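Local coordinates for EXOU (Pseudomonas aeruginosa, PDB 4AKX), which acts as a type III secretion cytotoxin, is held by its chaperone SpcU, and probably cleaves membrane phospholipids through a patatin-like phospholipase domain, at residues L70-P75 against G337-N342; P75-L80 against D343-E348; P93-A98 against E429-R434. One frame throughout, in Å; residues are numbered along the deposited sequence.

Interaction 1. Residues L70-P75 against G337-N342; sequences LQLSRP and GPLRRN
This contact lies at the end of strand 68-73, where an antiparallel sheet hands the chain over to the mixed sheet of the patatin-like fold. Residues L70-P75 run beside the loop G337-N342 that leads into strand 343-348. The touching parts point almost the same way, 19° apart, and no hydrogen bond crosses between them. The apolar end is made by leucines. L72, with CG anti to its backbone N (chi1 156°), and L339, with CG beside its own N, reach toward each other tip to tip, and their CD1 methyls sit 3.9 Å apart. L70 CD2 adds a looser touch to L339 CD2 at 4.5 Å. M465 of helix 463-472 lies against both L72 and L339. Farther along, the ring of P75 rests against the loop backbone, with its CB 3.5 Å from N342 CA and its CG 3.8 Å from R340 O. The other end is polar. The R74 chain bends at chi2 and chi3, and R340, straight until it bends at chi3, crosses it obliquely. The two guanidinium planes stand 80° apart: R340 NH1 comes over one face of R74, offset toward the rim and 3.4 Å from R74 NH2, so that R340 meets R74 with its own edge. Both are donors, and no bond joins them. Acidic partners surround them instead. R340 forms salt bridges through NH1 to E390 and E447 and through NH2 to D343, while Q394 OE1 also accepts a hydrogen bond from that NH2. R74 NH2 makes a salt bridge to D343 OD2. Two like charges can therefore lie close together because the surrounding carboxylates, D343 among them bridging both arginines, probably offset their repulsion.

Interaction 2. Residues P75-L80 against D343-E348; sequences PPLTSL and DNLILE
The carboxylate of D343 and the pyrrolidine ring of P75 cross at about a right angle and lie against each other. D343 OD2 forms a salt bridge to R442, whose NH1 also donates a hydrogen bond to P75 O, so one arginine ties both sides of the contact together. The carboxamide of N344, with CG beside the backbone N, turns OD1 toward S79 CB. These groups belong to, or border, strands 77-82 and 343-348, parallel neighbours in the central mixed sheet of the patatin-like α/β fold, their short segments inclined at 32°. Two backbone bonds hold the register. L345 N points almost straight at S79 O, 3.0 Å away at 172° and in the carbonyl plane. D343 N reaches P76 O at 3.1 Å, but the bond is bent to 141° and the donor sits above the carbonyl plane. L77, D343, L80 and L345 lie on one face. There L77 CD2 reaches across to D343 CB at 3.8 Å and also approaches L345 CB. L80, with CG anti to the backbone N, lays CD1 4.1 Å from L345 CB and 4.0 Å from L347 CD1. Helix 423-441 covers L345 and L347 through V435. S79 and N344 occupy the other face, where S79 OG donates a hydrogen bond to T78 O, 3.0 Å away.

Interaction 3. Residues P93-A98 against E429-R434; sequences PGAMLA and ERLQER
Apolar and backbone packing carries the inner half of this helix-helix contact. The axes of segments 93-98 and 429-434 come within 7.1 Å and cross at -39°, their chains running broadly in the same direction. Such closeness is possible because G94 sits at the crossing: with no side chain there, its CA comes 3.9 Å from L431 CB, and its nearest CA across the interface is that of Q432. L431 carries CG anti to its backbone N, which brings CG and CD2 against A95. Its CD2 meets A95 CB at 3.8 Å and also lies against A95 N. On the sheet side of this pair, L347 of strand 343-348 touches both A95 and L431, and V435, one turn farther along helix 423-441, reaches A95 and A98.

The polar part belongs to Q432. CG is anti to the backbone N (chi1 176°), and the bend at chi2 (76°) swings the carboxamide over the opposing helix, across L97 at about a right angle and onto A98. NE2 lies 3.4 Å from A98 CB. G94 O already accepts the helical bond from A98 N at 3.1 Å, and it also receives a CA-H...O contact from Q432 CA at 3.5 Å. Q432 OE1 and G94 O are both acceptors, so their proximity makes no bond. The carboxamide end lies close against L97 and A98, though at this resolution its finer placement carries little weight.

G94 and A98, four apart on one helix face, together with the CA-H...O contact, are consistent with a small-xxx-small (GxxxA) helix crossing. Here it joins helix 93-102, which follows the first strand of the central sheet in this patatin-like α/β fold, to helix 423-441, both resting on strand 343-348.

In the fold
The three contacts form a chain across the patatin-like fold. Interactions 1 and 2, with centres 14 Å apart, share P75 and meet again through the R74 NH2 to D343 OD2 salt bridge, so the end of the antiparallel sheet and the start of the central sheet are joined at P75 and by that salt bridge. Interaction 3 lies about 15 Å from interaction 2, centre to centre, and joins it through L347, whose CD1 is 3.9 Å from A95 CB. Interactions 1 and 3 do not touch, their nearest atoms being about 14 Å apart. Strand 77-82 also neighbours strand 110-114, which leads to S115 in a GxSxG turn consistent with a nucleophile elbow.

Interaction 1. Residues L70-P75 against G337-N342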
ATOM      1  N   LEU B  70     -31.825 -24.174  12.062  1.00 57.26           N
ATOM      2  CA  LEU B  70     -33.159 -24.071  11.481  1.00 59.29           C
ATOM      3  C   LEU B  70     -33.151 -24.230   9.960  1.00 63.91           C
ATOM      4  O   LEU B  70     -32.335 -23.629   9.267  1.00 65.80           O
ATOM      5  CB  LEU B  70     -33.762 -22.740  11.860  1.00 58.25           C
ATOM      6  CG  LEU B  70     -35.066 -22.308  11.215  1.00 64.28           C
ATOM      7  CD1 LEU B  70     -36.153 -23.262  11.650  1.00 71.34           C
ATOM      8  CD2 LEU B  70     -35.410 -20.896  11.663  1.00 62.89           C
ATOM      9  N   GLN B  71     -34.049 -25.064   9.449  1.00 67.48           N
ATOM     10  CA  GLN B  71     -34.265 -25.170   8.006  1.00 73.55           C
ATOM     11  C   GLN B  71     -35.746 -24.979   7.685  1.00 78.88           C
ATOM     12  O   GLN B  71     -36.622 -25.483   8.399  1.00 84.12           O
ATOM     13  CB  GLN B  71     -33.786 -26.510   7.486  1.00 75.27           C
ATOM     14  CG  GLN B  71     -33.518 -26.531   5.998  1.00 80.32           C
ATOM     15  CD  GLN B  71     -33.651 -27.922   5.404  1.00 86.58           C
ATOM     16  OE1 GLN B  71     -33.332 -28.927   6.044  1.00 86.59           O
ATOM     17  NE2 GLN B  71     -34.119 -27.984   4.171  1.00 90.78           N
ATOM     18  N   LEU B  72     -36.032 -24.240   6.623  1.00 77.10           N
ATOM     19  CA  LEU B  72     -37.372 -23.719   6.436  1.00 77.30           C
ATOM     20  C   LEU B  72     -37.552 -23.407   4.966  1.00 84.44           C
ATOM     21  O   LEU B  72     -36.598 -23.044   4.286  1.00 86.03           O
ATOM     22  CB  LEU B  72     -37.557 -22.492   7.317  1.00 73.68           C
ATOM     23  CG  LEU B  72     -38.553 -21.354   7.109  1.00 81.61           C
ATOM     24  CD1 LEU B  72     -38.627 -20.487   8.367  1.00 73.81           C
ATOM     25  CD2 LEU B  72     -38.156 -20.484   5.929  1.00 87.64           C
ATOM     26  N   SER B  73     -38.768 -23.611   4.469  1.00 87.89           N
ATOM     27  CA  SER B  73     -39.087 -23.377   3.067  1.00 92.26           C
ATOM     28  C   SER B  73     -38.897 -21.912   2.710  1.00 94.18           C
ATOM     29  O   SER B  73     -39.212 -21.023   3.510  1.00 97.26           O
ATOM     30  CB  SER B  73     -40.531 -23.788   2.775  1.00 94.30           C
ATOM     31  OG  SER B  73     -41.439 -22.916   3.434  1.00 93.35           O
ATOM     32  N   ARG B  74     -38.405 -21.667   1.498  1.00 95.89           N
ATOM     33  CA  ARG B  74     -38.295 -20.312   0.963  1.00 93.27           C
ATOM     34  C   ARG B  74     -39.570 -19.517   1.242  1.00 87.95           C
ATOM     35  O   ARG B  74     -40.664 -20.067   1.202  1.00 92.65           O
ATOM     36  CB  ARG B  74     -38.006 -20.351  -0.543  1.00 98.93           C
ATOM     37  CG  ARG B  74     -36.608 -20.837  -0.907  1.00103.98           C
ATOM     38  CD  ARG B  74     -35.546 -19.852  -0.431  1.00104.91           C
ATOM     39  NE  ARG B  74     -35.640 -18.577  -1.142  1.00112.40           N
ATOM     40  CZ  ARG B  74     -34.671 -18.086  -1.928  1.00116.00           C
ATOM     41  NH1 ARG B  74     -33.509 -18.740  -2.092  1.00118.74           N
ATOM     42  NH2 ARG B  74     -34.866 -16.923  -2.539  1.00113.28           N
ATOM     43  N   PRO B  75     -39.428 -18.223   1.537  1.00 81.12           N
ATOM     44  CA  PRO B  75     -40.528 -17.382   1.964  1.00 78.06           C
ATOM     45  C   PRO B  75     -41.557 -17.288   0.898  1.00 77.71           C
ATOM     46  O   PRO B  75     -41.316 -17.696  -0.216  1.00 79.18           O
ATOM     47  CB  PRO B  75     -39.884 -16.008   2.130  1.00 81.37           C
ATOM     48  CG  PRO B  75     -38.432 -16.283   2.302  1.00 84.72           C
ATOM     49  CD  PRO B  75     -38.177 -17.466   1.421  1.00 85.35           C
ATOM     50  N   GLY B 337     -36.154 -10.047  13.105  1.00101.73           N
ATOM     51  CA  GLY B 337     -35.183 -11.128  13.256  1.00 93.71           C
ATOM     52  C   GLY B 337     -34.483 -11.472  11.965  1.00 87.76           C
ATOM     53  O   GLY B 337     -34.700 -10.811  10.946  1.00 86.98           O
ATOM     54  N   PRO B 338     -33.643 -12.522  11.993  1.00 85.95           N
ATOM     55  CA  PRO B 338     -32.795 -12.913  10.863  1.00 84.80           C
ATOM     56  C   PRO B 338     -33.566 -13.569   9.696  1.00 84.71           C
ATOM     57  O   PRO B 338     -32.951 -14.007   8.730  1.00 87.18           O
ATOM     58  CB  PRO B 338     -31.848 -13.924  11.486  1.00 85.03           C
ATOM     59  CG  PRO B 338     -32.666 -14.564  12.551  1.00 85.89           C
ATOM     60  CD  PRO B 338     -33.557 -13.488  13.102  1.00 85.35           C
ATOM     61  N   LEU B 339     -34.891 -13.645   9.791  1.00 83.11           N
ATOM     62  CA  LEU B 339     -35.691 -14.261   8.753  1.00 82.72           C
ATOM     63  C   LEU B 339     -36.191 -13.250   7.734  1.00 83.76           C
ATOM     64  O   LEU B 339     -36.784 -12.218   8.091  1.00 84.22           O
ATOM     65  CB  LEU B 339     -36.881 -14.980   9.358  1.00 82.22           C
ATOM     66  CG  LEU B 339     -36.669 -16.368   9.934  1.00 84.33           C
ATOM     67  CD1 LEU B 339     -38.020 -17.037  10.038  1.00 85.15           C
ATOM     68  CD2 LEU B 339     -35.728 -17.215   9.095  1.00 87.23           C
ATOM     69  N   ARG B 340     -35.977 -13.572   6.461  1.00 84.95           N
ATOM     70  CA  ARG B 340     -36.472 -12.765   5.361  1.00 84.30           C
ATOM     71  C   ARG B 340     -37.939 -12.988   5.290  1.00 83.78           C
ATOM     72  O   ARG B 340     -38.377 -14.128   5.455  1.00 84.25           O
ATOM     73  CB  ARG B 340     -35.869 -13.252   4.064  1.00 85.89           C
ATOM     74  CG  ARG B 340     -34.365 -13.337   4.075  1.00 87.85           C
ATOM     75  CD  ARG B 340     -33.901 -13.869   2.743  1.00 90.50           C
ATOM     76  NE  ARG B 340     -34.692 -13.293   1.662  1.00 89.39           N
ATOM     77  CZ  ARG B 340     -34.978 -13.917   0.528  1.00 90.48           C
ATOM     78  NH1 ARG B 340     -34.548 -15.155   0.309  1.00 93.02           N
ATOM     79  NH2 ARG B 340     -35.705 -13.297  -0.389  1.00 90.97           N
ATOM     80  N   ARG B 341     -38.708 -11.929   5.019  1.00 85.29           N
ATOM     81  CA  ARG B 341     -40.172 -12.045   5.069  1.00 87.30           C
ATOM     82  C   ARG B 341     -40.843 -12.412   3.773  1.00 86.42           C
ATOM     83  O   ARG B 341     -42.029 -12.735   3.754  1.00 91.60           O
ATOM     84  CB  ARG B 341     -40.859 -10.863   5.761  1.00 90.03           C
ATOM     85  CG  ARG B 341     -40.604  -9.494   5.185  1.00 96.94           C
ATOM     86  CD  ARG B 341     -41.564  -8.497   5.829  1.00109.08           C
ATOM     87  NE  ARG B 341     -40.976  -7.165   5.998  1.00121.19           N
ATOM     88  CZ  ARG B 341     -41.383  -6.268   6.898  1.00127.86           C
ATOM     89  NH1 ARG B 341     -42.384  -6.554   7.719  1.00135.65           N
ATOM     90  NH2 ARG B 341     -40.787  -5.082   6.982  1.00125.95           N
ATOM     91  N   ASN B 342     -40.087 -12.410   2.692  1.00 86.39           N
ATOM     92  CA  ASN B 342     -40.668 -12.692   1.396  1.00 89.15           C
ATOM     93  C   ASN B 342     -39.597 -12.897   0.349  1.00 91.25           C
ATOM     94  O   ASN B 342     -38.418 -12.759   0.622  1.00 93.34           O
ATOM     95  CB  ASN B 342     -41.590 -11.554   0.974  1.00 86.72           C
ATOM     96  CG  ASN B 342     -40.843 -10.279   0.764  1.00 86.40           C
ATOM     97  OD1 ASN B 342     -40.121 -10.135  -0.218  1.00 87.22           O
ATOM     98  ND2 ASN B 342     -40.969  -9.354   1.707  1.00 87.71           N
TER

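Interaction 2. Residues P75-L80 against D343-E348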
ATOM      1  N   PRO B  75     -39.428 -18.223   1.537  1.00 81.12           N
ATOM      2  CA  PRO B  75     -40.528 -17.382   1.964  1.00 78.06           C
ATOM      3  C   PRO B  75     -41.557 -17.288   0.898  1.00 77.71           C
ATOM      4  O   PRO B  75     -41.316 -17.696  -0.216  1.00 79.18           O
ATOM      5  CB  PRO B  75     -39.884 -16.008   2.130  1.00 81.37           C
ATOM      6  CG  PRO B  75     -38.432 -16.283   2.302  1.00 84.72           C
ATOM      7  CD  PRO B  75     -38.177 -17.466   1.421  1.00 85.35           C
ATOM      8  N   PRO B  76     -42.702 -16.714   1.230  1.00 89.39           N
ATOM      9  CA  PRO B  76     -43.770 -16.615   0.263  1.00 90.03           C
ATOM     10  C   PRO B  76     -43.415 -15.623  -0.850  1.00 89.03           C
ATOM     11  O   PRO B  76     -42.866 -14.545  -0.578  1.00 87.55           O
ATOM     12  CB  PRO B  76     -44.948 -16.103   1.102  1.00 89.44           C
ATOM     13  CG  PRO B  76     -44.310 -15.281   2.172  1.00 89.87           C
ATOM     14  CD  PRO B  76     -42.987 -15.956   2.465  1.00 90.11           C
ATOM     15  N   LEU B  77     -43.696 -15.997  -2.097  1.00 89.61           N
ATOM     16  CA  LEU B  77     -43.622 -15.036  -3.196  1.00 90.72           C
ATOM     17  C   LEU B  77     -44.650 -13.884  -3.020  1.00 87.41           C
ATOM     18  O   LEU B  77     -45.880 -14.077  -3.145  1.00 84.03           O
ATOM     19  CB  LEU B  77     -43.782 -15.736  -4.557  1.00 90.52           C
ATOM     20  CG  LEU B  77     -42.526 -15.983  -5.393  1.00 90.02           C
ATOM     21  CD1 LEU B  77     -42.948 -16.346  -6.801  1.00 91.74           C
ATOM     22  CD2 LEU B  77     -41.614 -14.766  -5.439  1.00 89.65           C
ATOM     23  N   THR B  78     -44.146 -12.702  -2.696  1.00 82.28           N
ATOM     24  CA  THR B  78     -45.033 -11.598  -2.476  1.00 83.00           C
ATOM     25  C   THR B  78     -44.673 -10.409  -3.330  1.00 83.75           C
ATOM     26  O   THR B  78     -45.226  -9.327  -3.144  1.00 83.97           O
ATOM     27  CB  THR B  78     -45.012 -11.152  -1.015  1.00 84.01           C
ATOM     28  OG1 THR B  78     -43.677 -10.761  -0.675  1.00 89.14           O
ATOM     29  CG2 THR B  78     -45.501 -12.283  -0.078  1.00 81.44           C
ATOM     30  N   SER B  79     -43.735 -10.596  -4.257  1.00 86.75           N
ATOM     31  CA  SER B  79     -43.188  -9.463  -5.015  1.00 87.92           C
ATOM     32  C   SER B  79     -42.600  -9.766  -6.374  1.00 86.91           C
ATOM     33  O   SER B  79     -41.949 -10.791  -6.581  1.00 84.04           O
ATOM     34  CB  SER B  79     -42.189  -8.645  -4.183  1.00 89.91           C
ATOM     35  OG  SER B  79     -42.842  -7.540  -3.567  1.00 94.84           O
ATOM     36  N   LEU B  80     -42.808  -8.814  -7.281  1.00 90.58           N
ATOM     37  CA  LEU B  80     -42.489  -8.958  -8.694  1.00 93.69           C
ATOM     38  C   LEU B  80     -41.702  -7.740  -9.143  1.00 96.76           C
ATOM     39  O   LEU B  80     -42.239  -6.621  -9.162  1.00100.60           O
ATOM     40  CB  LEU B  80     -43.779  -9.080  -9.515  1.00 90.62           C
ATOM     41  CG  LEU B  80     -43.704  -9.531 -10.980  1.00 91.15           C
ATOM     42  CD1 LEU B  80     -42.528 -10.454 -11.270  1.00 91.97           C
ATOM     43  CD2 LEU B  80     -45.009 -10.196 -11.377  1.00 90.21           C
ATOM     44  N   ASP B 343     -40.030 -13.226  -0.856  1.00 93.75           N
ATOM     45  CA  ASP B 343     -39.139 -13.543  -1.946  1.00 91.51           C
ATOM     46  C   ASP B 343     -39.491 -12.642  -3.095  1.00 92.22           C
ATOM     47  O   ASP B 343     -40.605 -12.116  -3.169  1.00 94.42           O
ATOM     48  CB  ASP B 343     -39.346 -14.991  -2.381  1.00 93.95           C
ATOM     49  CG  ASP B 343     -38.286 -15.924  -1.845  1.00 97.66           C
ATOM     50  OD1 ASP B 343     -37.759 -15.651  -0.748  1.00100.26           O
ATOM     51  OD2 ASP B 343     -37.972 -16.928  -2.529  1.00 97.49           O
ATOM     52  N   ASN B 344     -38.554 -12.501  -4.015  1.00 93.10           N
ATOM     53  CA  ASN B 344     -38.785 -11.762  -5.233  1.00 91.35           C
ATOM     54  C   ASN B 344     -38.637 -12.620  -6.454  1.00 93.51           C
ATOM     55  O   ASN B 344     -37.728 -13.441  -6.542  1.00 94.87           O
ATOM     56  CB  ASN B 344     -37.818 -10.610  -5.316  1.00 89.75           C
ATOM     57  CG  ASN B 344     -38.137  -9.547  -4.322  1.00 88.65           C
ATOM     58  OD1 ASN B 344     -39.149  -8.872  -4.448  1.00 92.26           O
ATOM     59  ND2 ASN B 344     -37.303  -9.412  -3.301  1.00 87.14           N
ATOM     60  N   LEU B 345     -39.543 -12.439  -7.403  1.00 95.83           N
ATOM     61  CA  LEU B 345     -39.325 -12.956  -8.745  1.00 97.36           C
ATOM     62  C   LEU B 345     -38.799 -11.812  -9.576  1.00 97.74           C
ATOM     63  O   LEU B 345     -39.504 -10.811  -9.779  1.00101.16           O
ATOM     64  CB  LEU B 345     -40.624 -13.503  -9.344  1.00 95.05           C
ATOM     65  CG  LEU B 345     -40.497 -14.310 -10.642  1.00 94.37           C
ATOM     66  CD1 LEU B 345     -39.272 -15.204 -10.667  1.00 92.14           C
ATOM     67  CD2 LEU B 345     -41.758 -15.124 -10.872  1.00 96.34           C
ATOM     68  N   ILE B 346     -37.548 -11.921 -10.000  1.00 93.55           N
ATOM     69  CA  ILE B 346     -36.918 -10.821 -10.669  1.00 94.73           C
ATOM     70  C   ILE B 346     -36.728 -11.209 -12.107  1.00 99.78           C
ATOM     71  O   ILE B 346     -35.978 -12.137 -12.398  1.00106.76           O
ATOM     72  CB  ILE B 346     -35.562 -10.480 -10.042  1.00 96.45           C
ATOM     73  CG1 ILE B 346     -35.669 -10.441  -8.512  1.00 99.05           C
ATOM     74  CG2 ILE B 346     -35.071  -9.138 -10.550  1.00 95.69           C
ATOM     75  CD1 ILE B 346     -34.444 -10.968  -7.777  1.00 98.28           C
ATOM     76  N   LEU B 347     -37.426 -10.514 -13.005  1.00102.65           N
ATOM     77  CA  LEU B 347     -37.298 -10.726 -14.456  1.00105.47           C
ATOM     78  C   LEU B 347     -36.379  -9.690 -15.121  1.00111.96           C
ATOM     79  O   LEU B 347     -36.631  -8.475 -15.047  1.00113.97           O
ATOM     80  CB  LEU B 347     -38.679 -10.743 -15.121  1.00 99.91           C
ATOM     81  CG  LEU B 347     -39.595 -11.872 -14.652  1.00 96.26           C
ATOM     82  CD1 LEU B 347     -41.045 -11.521 -14.868  1.00 93.67           C
ATOM     83  CD2 LEU B 347     -39.253 -13.180 -15.344  1.00 98.11           C
ATOM     84  N   GLU B 348     -35.328 -10.189 -15.781  1.00119.26           N
ATOM     85  CA  GLU B 348     -34.224  -9.361 -16.265  1.00123.32           C
ATOM     86  C   GLU B 348     -33.952  -9.611 -17.748  1.00128.15           C
ATOM     87  O   GLU B 348     -34.156 -10.728 -18.240  1.00125.05           O
ATOM     88  CB  GLU B 348     -32.966  -9.655 -15.451  1.00127.28           C
ATOM     89  CG  GLU B 348     -32.079  -8.445 -15.171  1.00134.78           C
ATOM     90  CD  GLU B 348     -30.746  -8.828 -14.519  1.00142.64           C
ATOM     91  OE1 GLU B 348     -30.301  -9.989 -14.703  1.00146.84           O
ATOM     92  OE2 GLU B 348     -30.138  -7.971 -13.824  1.00141.09           O
TER

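Interaction 3. Residues P93-A98 against E429-R434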
ATOM      1  N   PRO B  93     -45.980 -11.237 -20.983  1.00127.79           N
ATOM      2  CA  PRO B  93     -47.169 -12.050 -20.694  1.00128.32           C
ATOM      3  C   PRO B  93     -46.887 -13.553 -20.600  1.00132.80           C
ATOM      4  O   PRO B  93     -47.745 -14.305 -20.121  1.00133.37           O
ATOM      5  CB  PRO B  93     -48.099 -11.760 -21.877  1.00128.61           C
ATOM      6  CG  PRO B  93     -47.619 -10.467 -22.429  1.00130.77           C
ATOM      7  CD  PRO B  93     -46.135 -10.475 -22.234  1.00129.48           C
ATOM      8  N   GLY B  94     -45.713 -13.985 -21.066  1.00132.43           N
ATOM      9  CA  GLY B  94     -45.245 -15.346 -20.804  1.00132.78           C
ATOM     10  C   GLY B  94     -45.300 -15.664 -19.316  1.00130.89           C
ATOM     11  O   GLY B  94     -45.995 -16.594 -18.883  1.00127.35           O
ATOM     12  N   ALA B  95     -44.584 -14.861 -18.533  1.00129.75           N
ATOM     13  CA  ALA B  95     -44.591 -14.973 -17.079  1.00129.24           C
ATOM     14  C   ALA B  95     -45.994 -14.853 -16.496  1.00130.09           C
ATOM     15  O   ALA B  95     -46.371 -15.622 -15.610  1.00130.08           O
ATOM     16  CB  ALA B  95     -43.677 -13.923 -16.464  1.00124.79           C
HETATM   17  N   MSE B  96     -46.765 -13.889 -16.993  1.00130.24           N
HETATM   18  CA  MSE B  96     -48.041 -13.551 -16.374  1.00130.51           C
HETATM   19  C   MSE B  96     -48.906 -14.770 -16.383  1.00125.93           C
HETATM   20  O   MSE B  96     -49.550 -15.094 -15.384  1.00124.05           O
HETATM   21  CB  MSE B  96     -48.714 -12.384 -17.091  1.00144.44           C
HETATM   22  CG  MSE B  96     -47.865 -11.100 -17.130  1.00162.98           C
HETATM   23 SE   MSE B  96     -46.709 -10.812 -15.541  1.00178.56          SE
HETATM   24  CE  MSE B  96     -45.213  -9.854 -16.409  1.00167.99           C
ATOM     25  N   LEU B  97     -48.887 -15.480 -17.505  1.00128.28           N
ATOM     26  CA  LEU B  97     -49.572 -16.764 -17.635  1.00127.44           C
ATOM     27  C   LEU B  97     -48.996 -17.813 -16.684  1.00123.88           C
ATOM     28  O   LEU B  97     -49.723 -18.363 -15.858  1.00121.70           O
ATOM     29  CB  LEU B  97     -49.506 -17.263 -19.079  1.00130.70           C
ATOM     30  CG  LEU B  97     -50.310 -16.480 -20.114  1.00131.55           C
ATOM     31  CD1 LEU B  97     -49.692 -16.644 -21.494  1.00137.69           C
ATOM     32  CD2 LEU B  97     -51.763 -16.936 -20.104  1.00133.01           C
ATOM     33  N   ALA B  98     -47.688 -18.067 -16.794  1.00121.88           N
ATOM     34  CA  ALA B  98     -46.969 -18.935 -15.848  1.00119.07           C
ATOM     35  C   ALA B  98     -47.353 -18.715 -14.368  1.00115.66           C
ATOM     36  O   ALA B  98     -47.364 -19.666 -13.582  1.00114.30           O
ATOM     37  CB  ALA B  98     -45.466 -18.798 -16.037  1.00116.49           C
ATOM     38  N   GLU B 429     -43.729 -18.078 -24.830  1.00136.07           N
ATOM     39  CA  GLU B 429     -43.620 -19.517 -24.524  1.00138.53           C
ATOM     40  C   GLU B 429     -42.311 -19.870 -23.791  1.00136.16           C
ATOM     41  O   GLU B 429     -42.328 -20.599 -22.791  1.00129.50           O
ATOM     42  CB  GLU B 429     -43.748 -20.362 -25.794  1.00146.84           C
ATOM     43  CG  GLU B 429     -43.903 -21.860 -25.533  1.00154.05           C
ATOM     44  CD  GLU B 429     -43.106 -22.729 -26.518  1.00160.88           C
ATOM     45  OE1 GLU B 429     -42.387 -22.170 -27.425  1.00168.05           O
ATOM     46  OE2 GLU B 429     -43.195 -23.977 -26.383  1.00162.29           O
ATOM     47  N   ARG B 430     -41.186 -19.371 -24.308  1.00137.02           N
ATOM     48  CA  ARG B 430     -39.890 -19.497 -23.630  1.00135.59           C
ATOM     49  C   ARG B 430     -39.980 -19.022 -22.173  1.00129.29           C
ATOM     50  O   ARG B 430     -39.511 -19.705 -21.260  1.00126.43           O
ATOM     51  CB  ARG B 430     -38.804 -18.713 -24.382  1.00140.66           C
ATOM     52  CG  ARG B 430     -38.424 -19.296 -25.742  1.00151.24           C
ATOM     53  CD  ARG B 430     -37.560 -18.327 -26.552  1.00158.06           C
ATOM     54  NE  ARG B 430     -36.121 -18.547 -26.361  1.00162.24           N
ATOM     55  CZ  ARG B 430     -35.270 -18.934 -27.318  1.00165.78           C
ATOM     56  NH1 ARG B 430     -35.685 -19.140 -28.564  1.00164.28           N
ATOM     57  NH2 ARG B 430     -33.987 -19.104 -27.028  1.00170.86           N
ATOM     58  N   LEU B 431     -40.609 -17.863 -21.971  1.00125.38           N
ATOM     59  CA  LEU B 431     -40.803 -17.296 -20.639  1.00118.05           C
ATOM     60  C   LEU B 431     -41.747 -18.141 -19.807  1.00116.51           C
ATOM     61  O   LEU B 431     -41.395 -18.589 -18.723  1.00119.04           O
ATOM     62  CB  LEU B 431     -41.347 -15.874 -20.724  1.00115.87           C
ATOM     63  CG  LEU B 431     -41.182 -15.093 -19.419  1.00113.18           C
ATOM     64  CD1 LEU B 431     -39.761 -15.259 -18.894  1.00111.81           C
ATOM     65  CD2 LEU B 431     -41.519 -13.620 -19.614  1.00112.29           C
ATOM     66  N   GLN B 432     -42.954 -18.343 -20.309  1.00113.43           N
ATOM     67  CA  GLN B 432     -43.872 -19.266 -19.689  1.00112.22           C
ATOM     68  C   GLN B 432     -43.102 -20.436 -19.079  1.00113.63           C
ATOM     69  O   GLN B 432     -43.253 -20.719 -17.894  1.00110.93           O
ATOM     70  CB  GLN B 432     -44.883 -19.760 -20.723  1.00116.48           C
ATOM     71  CG  GLN B 432     -45.865 -20.807 -20.225  1.00117.75           C
ATOM     72  CD  GLN B 432     -46.953 -20.211 -19.369  1.00115.71           C
ATOM     73  OE1 GLN B 432     -47.586 -19.237 -19.754  1.00116.15           O
ATOM     74  NE2 GLN B 432     -47.173 -20.793 -18.193  1.00114.95           N
ATOM     75  N   GLU B 433     -42.237 -21.071 -19.879  1.00118.51           N
ATOM     76  CA  GLU B 433     -41.616 -22.360 -19.516  1.00120.65           C
ATOM     77  C   GLU B 433     -40.499 -22.239 -18.476  1.00117.28           C
ATOM     78  O   GLU B 433     -40.435 -23.048 -17.556  1.00117.31           O
ATOM     79  CB  GLU B 433     -41.145 -23.139 -20.768  1.00127.06           C
ATOM     80  CG  GLU B 433     -40.832 -24.623 -20.540  1.00131.55           C
ATOM     81  CD  GLU B 433     -40.864 -25.472 -21.825  1.00140.19           C
ATOM     82  OE1 GLU B 433     -41.669 -25.159 -22.736  1.00142.47           O
ATOM     83  OE2 GLU B 433     -40.104 -26.481 -21.916  1.00143.30           O
ATOM     84  N   ARG B 434     -39.636 -21.234 -18.603  1.00116.47           N
ATOM     85  CA  ARG B 434     -38.606 -20.995 -17.570  1.00117.69           C
ATOM     86  C   ARG B 434     -39.219 -20.569 -16.231  1.00112.92           C
ATOM     87  O   ARG B 434     -38.852 -21.085 -15.176  1.00109.60           O
ATOM     88  CB  ARG B 434     -37.577 -19.943 -18.010  1.00118.94           C
ATOM     89  CG  ARG B 434     -36.893 -20.208 -19.328  1.00123.03           C
ATOM     90  CD  ARG B 434     -36.574 -21.673 -19.518  1.00129.60           C
ATOM     91  NE  ARG B 434     -36.353 -21.955 -20.935  1.00140.24           N
ATOM     92  CZ  ARG B 434     -35.795 -23.068 -21.411  1.00146.88           C
ATOM     93  NH1 ARG B 434     -35.395 -24.029 -20.581  1.00150.63           N
ATOM     94  NH2 ARG B 434     -35.623 -23.217 -22.720  1.00150.85           N
TER